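Local atomic coordinates of DUF7790 domain-containing protein (Leptospira interrogans serogroup Icterohaemorrhagiae serovar copenhageni, PDB entry 6ULO), a protein that is of unknown function but belongs to the DUF7790 family, placed among the Rossmann-like folds, and is probably membrane-attached in its full-length form. Residues D51-D54 with L55-P58; R298-Q301 with V302-G306. One frame throughout, in Å; residues are numbered along the deposited sequence.

Contact 1 (D51-D54 with L55-P58)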
loop_
_atom_site.group_PDB
_atom_site.type_symbol
_atom_site.label_atom_id
_atom_site.label_comp_id
_atom_site.label_asym_id
_atom_site.label_seq_id
_atom_site.Cartn_x
_atom_site.Cartn_y
_atom_site.Cartn_z
ATOM N N ASP A 51 -12.138 2.389 6.225
ATOM C CA ASP A 51 -13.370 1.829 5.669
ATOM C C ASP A 51 -13.942 2.597 4.488
ATOM O O ASP A 51 -14.980 2.186 3.950
ATOM C CB ASP A 51 -14.467 1.744 6.734
ATOM C CG ASP A 51 -14.103 0.827 7.871
ATOM O OD1 ASP A 51 -13.386 -0.165 7.632
ATOM O OD2 ASP A 51 -14.493 1.119 9.030
ATOM N N ARG A 52 -13.325 3.700 4.060
ATOM C CA ARG A 52 -13.864 4.494 2.975
ATOM C C ARG A 52 -12.822 4.731 1.902
ATOM O O ARG A 52 -12.782 5.793 1.284
ATOM C CB ARG A 52 -14.493 5.804 3.469
ATOM C CG ARG A 52 -15.751 5.590 4.349
ATOM C CD ARG A 52 -16.862 4.804 3.629
ATOM N NE ARG A 52 -17.105 5.225 2.254
ATOM C CZ ARG A 52 -17.810 6.302 1.883
ATOM N NH1 ARG A 52 -18.331 7.123 2.794
ATOM N NH2 ARG A 52 -17.981 6.570 0.585
ATOM N N LEU A 53 -12.024 3.702 1.586
ATOM C CA LEU A 53 -11.043 3.847 0.517
ATOM C C LEU A 53 -11.708 4.124 -0.816
ATOM O O LEU A 53 -11.061 4.661 -1.714
ATOM C CB LEU A 53 -10.151 2.610 0.434
ATOM C CG LEU A 53 -9.274 2.414 1.667
ATOM C CD1 LEU A 53 -8.736 0.975 1.707
ATOM C CD2 LEU A 53 -8.127 3.436 1.674
ATOM N N ASP A 54 -12.996 3.773 -0.971
ATOM C CA ASP A 54 -13.676 4.067 -2.215
ATOM C C ASP A 54 -13.708 5.554 -2.539
ATOM O O ASP A 54 -13.856 5.914 -3.712
ATOM C CB ASP A 54 -15.112 3.522 -2.202
ATOM C CG ASP A 54 -15.949 4.038 -1.040
ATOM O OD1 ASP A 54 -15.565 3.818 0.141
ATOM O OD2 ASP A 54 -16.999 4.658 -1.304
ATOM N N LEU A 55 -13.564 6.432 -1.537
ATOM C CA LEU A 55 -13.499 7.863 -1.833
ATOM C C LEU A 55 -12.301 8.202 -2.706
ATOM O O LEU A 55 -12.277 9.262 -3.333
ATOM C CB LEU A 55 -13.417 8.666 -0.542
ATOM C CG LEU A 55 -14.665 8.551 0.343
ATOM C CD1 LEU A 55 -14.369 9.233 1.690
ATOM C CD2 LEU A 55 -15.884 9.184 -0.333
ATOM N N LEU A 56 -11.295 7.332 -2.753
ATOM C CA LEU A 56 -10.105 7.587 -3.558
ATOM C C LEU A 56 -10.323 7.313 -5.033
ATOM O O LEU A 56 -9.518 7.781 -5.848
ATOM C CB LEU A 56 -8.971 6.686 -3.077
ATOM C CG LEU A 56 -8.526 6.901 -1.631
ATOM C CD1 LEU A 56 -7.537 5.834 -1.242
ATOM C CD2 LEU A 56 -7.963 8.317 -1.422
ATOM N N ILE A 57 -11.346 6.514 -5.395
ATOM C CA ILE A 57 -11.479 6.053 -6.779
ATOM C C ILE A 57 -11.323 7.157 -7.815
ATOM O O ILE A 57 -10.520 6.993 -8.735
ATOM C CB ILE A 57 -12.753 5.224 -6.960
ATOM C CG1 ILE A 57 -12.676 3.931 -6.138
ATOM C CG2 ILE A 57 -12.969 4.929 -8.470
ATOM C CD1 ILE A 57 -14.019 3.207 -6.061
ATOM N N PRO A 58 -12.042 8.270 -7.744
ATOM C CA PRO A 58 -11.923 9.265 -8.826
ATOM C C PRO A 58 -10.555 9.906 -8.895
ATOM O O PRO A 58 -10.188 10.407 -9.963
ATOM C CB PRO A 58 -13.006 10.306 -8.503
ATOM C CG PRO A 58 -13.545 9.963 -7.148
ATOM C CD PRO A 58 -13.139 8.564 -6.798
#
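Leu-55 and Arg-52 meet twice, through backbone and through side chain. Three main-chain hydrogen bonds, each reaching three residues back, define the turn: Leu-55 N to Arg-52 O at 3.0 Å, Leu-56 N to Leu-53 O at 2.9 Å and Ile-57 N to Asp-54 O at 3.1 Å. The donors stand well above the carbonyl planes, the last by 61°. This i+3 pattern marks a 3-10 segment that runs into helix 57-60, ahead of the first strand, 66-69, of the mixed sheet of this Rossmann-clan domain.

Among charged groups, Arg-52 bends at chi2 and chi3 and grips Asp-54 side-on within its guanidinium plane. Arg-52 NE donates to the syn lone pair of Asp-54 OD1 at 3.0 Å, and Arg-52 NH2 forms a salt bridge with Asp-54 OD2 at 2.9 Å; NH1 donates to the carbonyl oxygen of Pro-266. The Asp-54 chi1 of 56° swings the carboxylate back to meet NE and NH2. Leu-55 CG lies over one guanidinium face, off toward its rim, with Leu-55 CD2 3.5 Å from Arg-52 NH2.

The apolar contact pairs Leu-53 and Leu-56, which run side by side with Leu-53 CD2 3.8 Å from Leu-56 CD1; both reach helix 74-82 and strand 277-282.

Contact 2 (R298-Q301 with V302-G306)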
loop_
_atom_site.group_PDB
_atom_site.type_symbol
_atom_site.label_atom_id
_atom_site.label_comp_id
_atom_site.label_asym_id
_atom_site.label_seq_id
_atom_site.Cartn_x
_atom_site.Cartn_y
_atom_site.Cartn_z
ATOM N N ARG A 298 4.542 18.609 9.639
ATOM C CA ARG A 298 3.869 17.321 9.725
ATOM C C ARG A 298 2.721 17.328 8.728
ATOM O O ARG A 298 2.293 18.392 8.275
ATOM C CB ARG A 298 3.250 17.127 11.125
ATOM C CG ARG A 298 4.251 16.806 12.214
ATOM C CD ARG A 298 3.651 16.987 13.613
ATOM N NE ARG A 298 4.617 16.693 14.666
ATOM C CZ ARG A 298 4.845 15.492 15.188
ATOM N NH1 ARG A 298 4.164 14.429 14.772
ATOM N NH2 ARG A 298 5.748 15.352 16.148
ATOM N N SER A 299 2.198 16.134 8.402
ATOM C CA SER A 299 1.100 16.062 7.431
ATOM C C SER A 299 -0.092 16.939 7.843
ATOM O O SER A 299 -0.753 17.519 6.979
ATOM C CB SER A 299 0.656 14.613 7.187
ATOM O OG SER A 299 0.167 14.016 8.364
ATOM N N LEU A 300 -0.394 17.039 9.147
ATOM C CA LEU A 300 -1.534 17.852 9.563
ATOM C C LEU A 300 -1.351 19.298 9.108
ATOM O O LEU A 300 -2.263 19.912 8.537
ATOM C CB LEU A 300 -1.702 17.777 11.080
ATOM C CG LEU A 300 -2.737 18.751 11.686
ATOM C CD1 LEU A 300 -4.165 18.477 11.158
ATOM C CD2 LEU A 300 -2.669 18.681 13.213
ATOM N N GLN A 301 -0.165 19.847 9.336
ATOM C CA GLN A 301 0.096 21.225 8.940
ATOM C C GLN A 301 0.049 21.395 7.423
ATOM O O GLN A 301 -0.456 22.398 6.916
ATOM C CB GLN A 301 1.440 21.678 9.508
ATOM C CG GLN A 301 1.802 23.100 9.086
ATOM C CD GLN A 301 3.116 23.584 9.668
ATOM O OE1 GLN A 301 3.798 22.867 10.401
ATOM N NE2 GLN A 301 3.483 24.813 9.331
ATOM N N VAL A 302 0.576 20.421 6.674
ATOM C CA VAL A 302 0.439 20.433 5.216
ATOM C C VAL A 302 -1.028 20.565 4.811
ATOM O O VAL A 302 -1.384 21.333 3.905
ATOM C CB VAL A 302 1.090 19.161 4.633
ATOM C CG1 VAL A 302 0.804 19.021 3.131
ATOM C CG2 VAL A 302 2.600 19.173 4.900
ATOM N N MET A 303 -1.893 19.803 5.472
ATOM C CA MET A 303 -3.320 19.832 5.141
ATOM C C MET A 303 -4.003 21.119 5.628
ATOM O O MET A 303 -4.840 21.664 4.913
ATOM C CB MET A 303 -4.004 18.597 5.718
ATOM C CG MET A 303 -3.537 17.325 5.025
ATOM S SD MET A 303 -4.218 15.826 5.757
ATOM C CE MET A 303 -5.980 16.129 5.515
ATOM N N VAL A 304 -3.661 21.609 6.828
ATOM C CA VAL A 304 -4.244 22.855 7.337
ATOM C C VAL A 304 -3.951 23.998 6.383
ATOM O O VAL A 304 -4.833 24.800 6.058
ATOM C CB VAL A 304 -3.712 23.157 8.749
ATOM C CG1 VAL A 304 -4.041 24.614 9.152
ATOM C CG2 VAL A 304 -4.311 22.192 9.761
ATOM N N GLU A 305 -2.698 24.096 5.925
ATOM C CA GLU A 305 -2.242 25.218 5.113
ATOM C C GLU A 305 -2.472 25.008 3.629
ATOM O O GLU A 305 -2.569 25.988 2.881
ATOM C CB GLU A 305 -0.746 25.441 5.335
ATOM C CG GLU A 305 -0.414 25.868 6.751
ATOM C CD GLU A 305 1.038 26.259 6.929
ATOM O OE1 GLU A 305 1.787 26.331 5.930
ATOM O OE2 GLU A 305 1.428 26.477 8.091
ATOM N N GLY A 306 -2.549 23.763 3.179
ATOM C CA GLY A 306 -2.577 23.527 1.755
ATOM C C GLY A 306 -3.798 22.808 1.226
ATOM O O GLY A 306 -3.935 22.649 0.010
#
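Gln-301 and Glu-305 join their side chains one turn apart on helix 299-306: NE2 of Gln-301 donates to OE2 of Glu-305 at 2.9 Å, with an N-H...O angle of 162°. This is an i to i+4 side-chain hydrogen bond on a short alpha-helix that packs against the mixed sheet. The two chains lie alongside each other and point the same way. The acceptor lies close to the amide plane of Gln-301, whereas the amide nitrogen approaches from above the carboxylate plane, in keeping with the 68° between the two planes. Gln-301 is fully extended, with CG opposite its backbone N (chi1 178°), while Glu-305 has CG anti to its carbonyl carbon; these different first torsions let the ends meet across the turn. The other carboxylate oxygen, OE1, forms a salt bridge with Lys-294, so the acid has a partner at each oxygen.

Beneath this side-chain pair, four consecutive i to i+4 backbone bonds establish the helix. They begin with Val-302 N to Arg-298 O at 3.1 Å, Arg-298 being the N-cap residue, and end with Glu-305 N to Gln-301 O at 3.0 Å. Between them, Val-304 N reaches Leu-300 O at 2.8 Å.

Packing divides the remaining side chains. Ser-299 and Met-303 touch strand 249-255; Met-303 also reaches strands 277-282 and 315-318, which Val-302 meets as well. The sulfur of Met-303 passes 4.0 Å from Ser-299 O. Flanking this sheet-facing row, Leu-300 crosses Val-304 at an angle, and the contact between them is made by a single methyl from each, CD1 of Leu-300 lying 4.0 Å from CG2 of Val-304.

How the contacts relate
Contact 1 and contact 2 do not touch: their centres lie 21 Å apart, and their nearest atoms are about 11 Å apart. Both pack on strand 277-282. Leu-53, Leu-55 and Leu-56 of contact 1 reach Tyr-278 or Val-280 on it, whereas Val-302 and Met-303 of contact 2 meet His-277, Cys-279 and Gln-281. The alternating residue numbers are consistent with the two helical elements packing on opposite faces of that strand. Contact 1 lies closer to the chain centre, 14 Å against 22 Å, and leads into the first strand of the sheet, while contact 2 precedes an edge strand of the sheet, 307-310. No active site or ligand is identified in this protein of unknown function.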